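Long-range contacts in transcription initiation factor IIB (Methanocaldococcus vulcanius, PDB 5O9I), which is represented by its mini-intein, a HINT-fold domain that probably excises itself from the transcription factor by protein splicing: residues G43-A48 against E71-P76; D7-I12 against E166-Y171; L121-E126 against I155-K160. All coordinates share one frame; numbering follows the deposited sequence.

Interaction 1 (G43-A48 against E71-P76); sequences GILEIA and EVSRHP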
# COMPACT_ATOMS: atom_id res chain seq x y z
N GLY A 43 11.77 -9.89 -16.13
CA GLY A 43 12.18 -8.50 -16.08
C GLY A 43 13.05 -8.23 -14.85
O GLY A 43 13.84 -9.05 -14.37
N ILE A 44 12.82 -7.05 -14.31
CA ILE A 44 13.30 -6.71 -12.96
C ILE A 44 12.14 -6.79 -11.93
O ILE A 44 12.28 -6.29 -10.81
CB ILE A 44 14.09 -5.37 -12.95
CG1 ILE A 44 13.26 -4.21 -13.59
CG2 ILE A 44 15.48 -5.60 -13.56
CD1 ILE A 44 13.63 -3.75 -15.00
N LEU A 45 11.02 -7.43 -12.31
CA LEU A 45 9.98 -7.81 -11.39
C LEU A 45 9.78 -9.32 -11.43
O LEU A 45 9.56 -9.89 -12.49
CB LEU A 45 8.64 -7.14 -11.72
CG LEU A 45 8.34 -5.86 -10.91
CD1 LEU A 45 9.03 -4.67 -11.55
CD2 LEU A 45 6.85 -5.59 -10.70
N GLU A 46 9.80 -9.92 -10.25
CA GLU A 46 9.32 -11.27 -10.02
C GLU A 46 7.88 -11.27 -9.53
O GLU A 46 7.53 -10.49 -8.68
CB GLU A 46 10.15 -11.90 -8.96
CG GLU A 46 11.58 -12.13 -9.31
CD GLU A 46 12.26 -12.74 -8.12
OE1 GLU A 46 12.27 -13.98 -8.00
OE2 GLU A 46 12.68 -11.93 -7.26
N ILE A 47 7.05 -12.14 -10.12
CA ILE A 47 5.62 -12.22 -9.82
C ILE A 47 5.20 -13.63 -9.48
O ILE A 47 5.67 -14.60 -10.09
CB ILE A 47 4.81 -11.77 -11.03
CG1 ILE A 47 5.08 -10.30 -11.31
CG2 ILE A 47 3.32 -11.99 -10.84
CD1 ILE A 47 6.05 -10.11 -12.43
N ALA A 48 4.30 -13.76 -8.51
CA ALA A 48 3.79 -15.07 -8.11
C ALA A 48 2.34 -15.00 -7.70
O ALA A 48 1.90 -14.03 -7.10
CB ALA A 48 4.63 -15.67 -6.98
N GLU A 71 -2.28 -11.93 -6.79
CA GLU A 71 -0.82 -12.13 -6.93
C GLU A 71 0.03 -11.04 -6.28
O GLU A 71 -0.41 -9.95 -6.01
CB GLU A 71 -0.43 -12.24 -8.42
CG GLU A 71 -1.24 -11.36 -9.36
CD GLU A 71 -0.46 -10.81 -10.52
OE1 GLU A 71 0.27 -11.60 -11.14
OE2 GLU A 71 -0.58 -9.60 -10.79
N VAL A 72 1.30 -11.38 -6.06
CA VAL A 72 2.27 -10.51 -5.40
C VAL A 72 3.48 -10.36 -6.29
O VAL A 72 3.69 -11.18 -7.14
CB VAL A 72 2.69 -11.09 -4.02
CG1 VAL A 72 1.49 -11.10 -3.09
CG2 VAL A 72 3.33 -12.49 -4.12
N SER A 73 4.28 -9.33 -6.04
CA SER A 73 5.42 -8.97 -6.87
C SER A 73 6.48 -8.29 -6.05
O SER A 73 6.18 -7.76 -5.00
CB SER A 73 4.99 -8.04 -8.03
OG SER A 73 4.53 -6.75 -7.61
N ARG A 74 7.72 -8.35 -6.53
CA ARG A 74 8.81 -7.54 -6.01
C ARG A 74 9.83 -7.17 -7.08
O ARG A 74 9.92 -7.81 -8.09
CB ARG A 74 9.51 -8.31 -4.90
CG ARG A 74 10.37 -9.46 -5.39
CD ARG A 74 10.85 -10.32 -4.24
NE ARG A 74 11.55 -11.50 -4.72
CZ ARG A 74 12.13 -12.43 -3.95
NH1 ARG A 74 12.12 -12.33 -2.63
NH2 ARG A 74 12.69 -13.48 -4.49
N HIS A 75 10.60 -6.15 -6.80
CA HIS A 75 11.62 -5.70 -7.71
C HIS A 75 12.70 -4.96 -6.99
O HIS A 75 12.38 -4.16 -6.10
CB HIS A 75 11.11 -4.90 -8.92
CG HIS A 75 10.40 -3.61 -8.67
ND1 HIS A 75 9.05 -3.54 -8.37
CD2 HIS A 75 10.80 -2.33 -8.86
CE1 HIS A 75 8.67 -2.28 -8.30
NE2 HIS A 75 9.72 -1.52 -8.60
N PRO A 76 13.98 -5.23 -7.34
CA PRO A 76 15.10 -4.44 -6.82
C PRO A 76 14.94 -2.94 -7.12
O PRO A 76 14.32 -2.54 -8.12
CB PRO A 76 16.34 -5.01 -7.54
CG PRO A 76 15.91 -6.31 -8.16
CD PRO A 76 14.42 -6.33 -8.23
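An antiparallel strand pair at the rim of a four-stranded sheet joins Glu-46 and Ala-48 to Arg-74 and Val-72. The axes of strands 46-48 and 71-76 run 165° apart in direction and come within 4.8 Å. Two reciprocal pairs of backbone bonds fix the register: Glu-46 N reaches Arg-74 O at 3.0 Å, Ala-48 N reaches Val-72 O at 3.0 Å, and each is returned by the partner's N-H. Ile-47 and Ser-73, between them, form the non-hydrogen-bonded pair, with Ile-47 CG1 4.0 Å from Ser-73 CB.

On the face shared with Ala-48 and Val-72, Glu-46 and Arg-74 lie alongside one another. Arg-74 CG sits between its own N and carbonyl carbon (chi1 74°), and the chain then runs extended to NE. A salt bridge results, with Glu-46 OE2 2.8 Å from Arg-74 NE and a weak second bond of 3.2 Å from Arg-74 NH2 to that same oxygen. The carboxylate and guanidinium planes are 39° apart, and NE meets OE2 from above the carboxylate plane; both bonds end on this one oxygen, so the pair is not a flat two-oxygen fork. Arg-74 NH1 has a further salt bridge to Asp-30 in helix 25-34, so the guanidinium also ties the strand pair to that helix.

One residue beyond the salt-bridged pair, where strand 46-49 has not yet begun, Leu-45 CD1 rests over one face of the His-75 ring, 3.4 Å from His-75 CG. Strand 171-176 flanks strand 71-76 across from strand 46-49. The arrangement is a regular antiparallel edge pairing with a cross-strand salt bridge, in the all-beta architecture of the intein HINT fold.

Interaction 2 (D7-I12 against E166-Y171); sequences DYSEPI and EPTNGY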
# COMPACT_ATOMS: atom_id res chain seq x y z
N ASP A 7 8.16 -0.62 0.63
CA ASP A 7 9.35 -1.16 1.25
C ASP A 7 9.10 -2.48 1.98
O ASP A 7 8.01 -2.70 2.52
CB ASP A 7 9.92 -0.15 2.20
CG ASP A 7 11.29 -0.58 2.72
OD1 ASP A 7 12.29 -0.55 1.91
OD2 ASP A 7 11.31 -0.98 3.92
N TYR A 8 10.13 -3.33 1.98
CA TYR A 8 10.17 -4.60 2.72
C TYR A 8 9.46 -4.53 4.05
O TYR A 8 8.62 -5.37 4.37
CB TYR A 8 11.62 -5.06 2.97
CG TYR A 8 11.71 -6.43 3.67
CD1 TYR A 8 11.82 -6.54 5.07
CD2 TYR A 8 11.64 -7.61 2.94
CE1 TYR A 8 11.85 -7.80 5.70
CE2 TYR A 8 11.67 -8.86 3.56
CZ TYR A 8 11.76 -8.96 4.93
OH TYR A 8 11.80 -10.21 5.49
N SER A 9 9.81 -3.53 4.83
CA SER A 9 9.48 -3.55 6.27
C SER A 9 8.09 -3.02 6.62
O SER A 9 7.66 -3.25 7.71
CB SER A 9 10.53 -2.80 7.07
OG SER A 9 10.74 -1.53 6.50
N GLU A 10 7.40 -2.35 5.70
CA GLU A 10 6.07 -1.78 5.99
C GLU A 10 5.09 -2.89 6.34
O GLU A 10 5.05 -3.93 5.68
CB GLU A 10 5.54 -1.00 4.81
CG GLU A 10 6.36 0.23 4.43
CD GLU A 10 6.37 1.31 5.50
OE1 GLU A 10 5.49 1.27 6.42
OE2 GLU A 10 7.24 2.23 5.41
N PRO A 11 4.33 -2.73 7.44
CA PRO A 11 3.40 -3.76 7.84
C PRO A 11 2.03 -3.66 7.16
O PRO A 11 1.60 -2.57 6.73
CB PRO A 11 3.29 -3.55 9.35
CG PRO A 11 3.52 -2.10 9.52
CD PRO A 11 4.44 -1.66 8.45
N ILE A 12 1.39 -4.82 7.09
CA ILE A 12 0.07 -4.96 6.55
C ILE A 12 -0.74 -5.95 7.35
O ILE A 12 -0.25 -6.93 7.86
CB ILE A 12 0.01 -5.48 5.07
CG1 ILE A 12 0.98 -6.64 4.92
CG2 ILE A 12 0.27 -4.38 4.05
CD1 ILE A 12 0.90 -7.35 3.59
N GLU A 166 16.98 5.14 1.45
CA GLU A 166 17.34 3.87 0.86
C GLU A 166 16.43 2.77 1.34
O GLU A 166 15.94 2.81 2.45
CB GLU A 166 18.82 3.53 1.15
CG GLU A 166 19.12 2.84 2.49
CD GLU A 166 20.58 2.84 2.89
OE1 GLU A 166 21.45 2.91 1.98
OE2 GLU A 166 20.84 2.77 4.11
N PRO A 167 16.20 1.76 0.50
CA PRO A 167 15.34 0.63 0.84
C PRO A 167 15.89 -0.51 1.67
O PRO A 167 16.72 -1.26 1.18
CB PRO A 167 15.03 0.04 -0.51
CG PRO A 167 16.19 0.41 -1.33
CD PRO A 167 16.42 1.81 -0.93
N THR A 168 15.29 -0.71 2.83
CA THR A 168 15.53 -1.86 3.68
C THR A 168 15.23 -3.12 2.83
O THR A 168 14.25 -3.12 2.09
CB THR A 168 14.64 -1.81 4.96
OG1 THR A 168 13.58 -2.76 4.88
CG2 THR A 168 14.05 -0.39 5.27
N ASN A 169 16.05 -4.18 2.91
CA ASN A 169 16.12 -5.21 1.90
C ASN A 169 15.88 -4.54 0.56
O ASN A 169 14.73 -4.51 0.14
CB ASN A 169 15.20 -6.43 2.18
CG ASN A 169 15.07 -7.40 0.99
OD1 ASN A 169 16.20 -7.58 0.19
ND2 ASN A 169 13.74 -7.91 0.73
N GLY A 170 16.91 -3.99 -0.07
CA GLY A 170 16.78 -3.38 -1.42
C GLY A 170 15.80 -4.02 -2.41
O GLY A 170 16.17 -4.55 -3.41
N TYR A 171 14.52 -3.99 -2.07
CA TYR A 171 13.46 -4.65 -2.82
C TYR A 171 12.24 -3.88 -2.43
O TYR A 171 12.04 -3.59 -1.25
CB TYR A 171 13.23 -6.11 -2.37
CG TYR A 171 13.72 -7.23 -3.28
CD1 TYR A 171 13.40 -8.54 -2.99
CD2 TYR A 171 14.47 -7.00 -4.44
CE1 TYR A 171 13.82 -9.59 -3.79
CE2 TYR A 171 14.89 -8.05 -5.25
CZ TYR A 171 14.54 -9.35 -4.94
OH TYR A 171 15.00 -10.40 -5.74
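Thr-168 and Asp-7 meet with their side chains crossing at about a right angle. The hydroxyl of Thr-168 donates from OG1 to Asp-7 OD2 at 3.0 Å, arriving on the syn side of the carboxylate and close to its plane. Asp-7 can offer this oxygen because its CG lies anti to the backbone N (chi1 -171°), which carries the carboxylate across to the 166-171 loop.

Three donors grip OD2. Ser-9 OG comes in nearly in line with the C-O bond at 2.7 Å, while Ser-9 N approaches from above the carboxylate plane at 3.1 Å with an almost straight N-H...O angle of 172°. That backbone bond makes an Asx turn, set within a type I turn from Asp-7 to Glu-10. The other oxygen, Asp-7 OD1, lies 3.1 Å from Thr-168 N. An alanine in place of Asp-7 would probably leave the Thr-168 hydroxyl and both Ser-9 donors without their common acceptor, and the Thr-168 side chain free to turn.

Tyr-8 lies next to this cluster, its CB 3.4 Å from Thr-168 O. Its ring crosses the Asn-169 side chain with ring and amide planes 78° apart, far from a parallel stack. Asn-169 ND2 comes within 3.1 Å of Tyr-8 CD2, and Asn-169 CB is 3.8 Å from Tyr-8 CG.

Around the contact, Tyr-8 packs on Glu-27 and Asp-30 of helix 25-34, and Asn-169 also touches Asp-30. Arg-92 of strand 89-93 touches both Asp-7 and Thr-168, so the turn and the loop meet between that strand and the helix.

Interaction 3 (L121-E126 against I155-K160); sequences LVLAKE and IFLKIK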
# COMPACT_ATOMS: atom_id res chain seq x y z
N LEU A 121 -3.57 13.81 2.13
CA LEU A 121 -3.53 12.39 1.82
C LEU A 121 -4.58 11.65 2.56
O LEU A 121 -5.02 12.08 3.61
CB LEU A 121 -2.18 11.82 2.20
CG LEU A 121 -1.03 12.21 1.27
CD1 LEU A 121 0.16 11.31 1.57
CD2 LEU A 121 -1.41 12.14 -0.19
N VAL A 122 -4.99 10.54 1.99
CA VAL A 122 -6.03 9.67 2.55
C VAL A 122 -5.35 8.55 3.35
O VAL A 122 -4.41 7.90 2.86
CB VAL A 122 -6.90 9.06 1.45
CG1 VAL A 122 -8.10 8.42 2.07
CG2 VAL A 122 -7.42 10.10 0.49
N LEU A 123 -5.79 8.37 4.59
CA LEU A 123 -5.39 7.21 5.41
C LEU A 123 -6.63 6.65 6.11
O LEU A 123 -7.71 7.29 6.09
CB LEU A 123 -4.35 7.58 6.49
CG LEU A 123 -3.00 8.13 6.09
CD1 LEU A 123 -3.02 9.63 5.77
CD2 LEU A 123 -1.99 7.84 7.21
N ALA A 124 -6.42 5.48 6.70
CA ALA A 124 -7.41 4.70 7.46
C ALA A 124 -7.78 5.38 8.81
O ALA A 124 -6.96 5.98 9.47
CB ALA A 124 -6.84 3.31 7.71
N LYS A 125 -9.06 5.36 9.12
CA LYS A 125 -9.58 5.84 10.41
C LYS A 125 -9.09 5.06 11.60
O LYS A 125 -9.15 3.87 11.58
CB LYS A 125 -11.11 5.77 10.46
CG LYS A 125 -11.84 7.11 10.32
CD LYS A 125 -13.39 6.88 10.48
CE LYS A 125 -14.30 8.06 10.18
NZ LYS A 125 -13.82 8.71 8.92
N GLU A 126 -8.53 5.77 12.58
CA GLU A 126 -8.33 5.34 13.98
C GLU A 126 -7.23 4.38 14.39
O GLU A 126 -7.10 4.05 15.60
CB GLU A 126 -9.63 4.84 14.56
CG GLU A 126 -10.59 5.97 14.89
CD GLU A 126 -11.95 5.38 15.33
OE1 GLU A 126 -12.66 4.78 14.48
OE2 GLU A 126 -12.27 5.47 16.53
N ILE A 155 -9.42 9.18 7.04
CA ILE A 155 -9.06 10.45 7.53
C ILE A 155 -8.16 11.11 6.46
O ILE A 155 -7.50 10.39 5.67
CB ILE A 155 -8.33 10.39 8.87
CG1 ILE A 155 -7.11 9.49 8.79
CG2 ILE A 155 -9.30 9.90 9.93
CD1 ILE A 155 -6.29 9.58 10.05
N PHE A 156 -8.12 12.46 6.47
CA PHE A 156 -7.41 13.24 5.52
C PHE A 156 -6.39 14.08 6.28
O PHE A 156 -6.77 14.87 7.13
CB PHE A 156 -8.42 14.10 4.76
CG PHE A 156 -9.59 13.32 4.26
CD1 PHE A 156 -9.45 12.51 3.15
CD2 PHE A 156 -10.76 13.30 4.96
CE1 PHE A 156 -10.47 11.68 2.73
CE2 PHE A 156 -11.81 12.48 4.57
CZ PHE A 156 -11.66 11.64 3.43
N LEU A 157 -5.10 13.89 6.01
CA LEU A 157 -4.05 14.50 6.78
C LEU A 157 -3.08 15.16 5.83
O LEU A 157 -2.97 14.72 4.66
CB LEU A 157 -3.32 13.44 7.62
CG LEU A 157 -4.11 12.85 8.81
CD1 LEU A 157 -3.24 11.91 9.62
CD2 LEU A 157 -4.74 13.90 9.74
N LYS A 158 -2.36 16.17 6.32
CA LYS A 158 -1.52 16.98 5.43
C LYS A 158 -0.11 16.46 5.55
O LYS A 158 0.27 15.98 6.63
CB LYS A 158 -1.54 18.49 5.74
CG LYS A 158 -2.70 19.03 6.59
CD LYS A 158 -2.38 20.44 7.16
CE LYS A 158 -3.17 21.58 6.46
NZ LYS A 158 -3.19 21.47 4.96
N ILE A 159 0.66 16.63 4.50
CA ILE A 159 2.01 16.12 4.47
C ILE A 159 2.95 17.07 5.21
O ILE A 159 3.00 18.25 4.90
CB ILE A 159 2.49 15.95 3.02
CG1 ILE A 159 1.56 15.02 2.26
CG2 ILE A 159 3.94 15.46 2.99
CD1 ILE A 159 1.36 15.34 0.81
N LYS A 160 3.71 16.52 6.16
CA LYS A 160 4.60 17.29 7.02
C LYS A 160 5.90 17.49 6.25
O LYS A 160 6.28 18.61 5.94
CB LYS A 160 4.82 16.55 8.34
CG LYS A 160 5.46 17.40 9.43
CD LYS A 160 4.54 17.66 10.62
CE LYS A 160 4.49 16.45 11.55
NZ LYS A 160 3.52 16.58 12.69
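Leu-121 and Leu-123 pair with Leu-157 and Ile-155 in an antiparallel strand pair of the HINT fold, where strand 120-124 is the outermost member of a four-stranded sheet and strand 154-162 its inner neighbour. The two segment axes diverge by 131° rather than lying strictly antiparallel, consistent with strong twist, yet the pairing is tight. Leu-121 N meets Leu-157 O at 2.8 Å along an almost straight N-H...O line (177°), and Ile-155 N meets Leu-123 O at 2.7 Å. The reverse bonds, Leu-157 N to Leu-121 O and Leu-123 N to Ile-155 O, complete two hydrogen-bonded pairs on either side of Val-122 and Phe-156.

The closely packed part centres on Leu-121, Leu-123 and Ile-159, all buried. Leu-121 CG touches Ile-159 CG1 at 3.9 Å, the two chains crossing aslant, and both also pack on Ile-83 of strand 81-85. Leu-123 bridges two partners: its CB stands 4.1 Å from Ile-155 CG1, and its CD1 4.2 Å from Leu-157 CB. On the reverse face Val-122 and Phe-156 lie alongside each other, with Val-122 CG1 4.1 Å from Phe-156 CE1. The valine is buried against Phe-100 and Val-191, whereas the phenylalanine remains partly exposed.

Beyond Leu-123 the side chains turn to the solvent side, although the backbone of Lys-125 still bonds to that of Asp-153. Ile-155 places CG1 between its own N and carbonyl carbon (chi1 55°), where it lies 3.6 Å from Ala-124 O, and its CG2 branch has the aliphatic part of Lys-125 across it, at 3.8 Å from Lys-125 CG. Lys-125 is exposed, but its chain bends near the tip, and NZ hydrogen-bonds to two backbone carbonyl oxygens, Phe-154 O and Ser-152 O.

From the N terminus, residues 7-12 open the widest loop, which interaction 2 closes 154 residues later at 166-171. Interactions 1 and 3 both fall within it, in series: 43-48 pairs with 71-76 before 121-126 begins its pairing with 155-160, so none of the loops cross. Interactions 1 and 2 adjoin, with centres 14 Å apart; Tyr-171 OH lies 3.2 Å from Glu-46 OE2, a probable hydrogen bond, and its ring packs on Arg-74. Interaction 3 is remote, its centre 29 Å from that of interaction 1 and across the chain's centre. Interactions 1 and 3 hold the edges of two different sheets, while interaction 2 joins the N-terminal turn to the late loop.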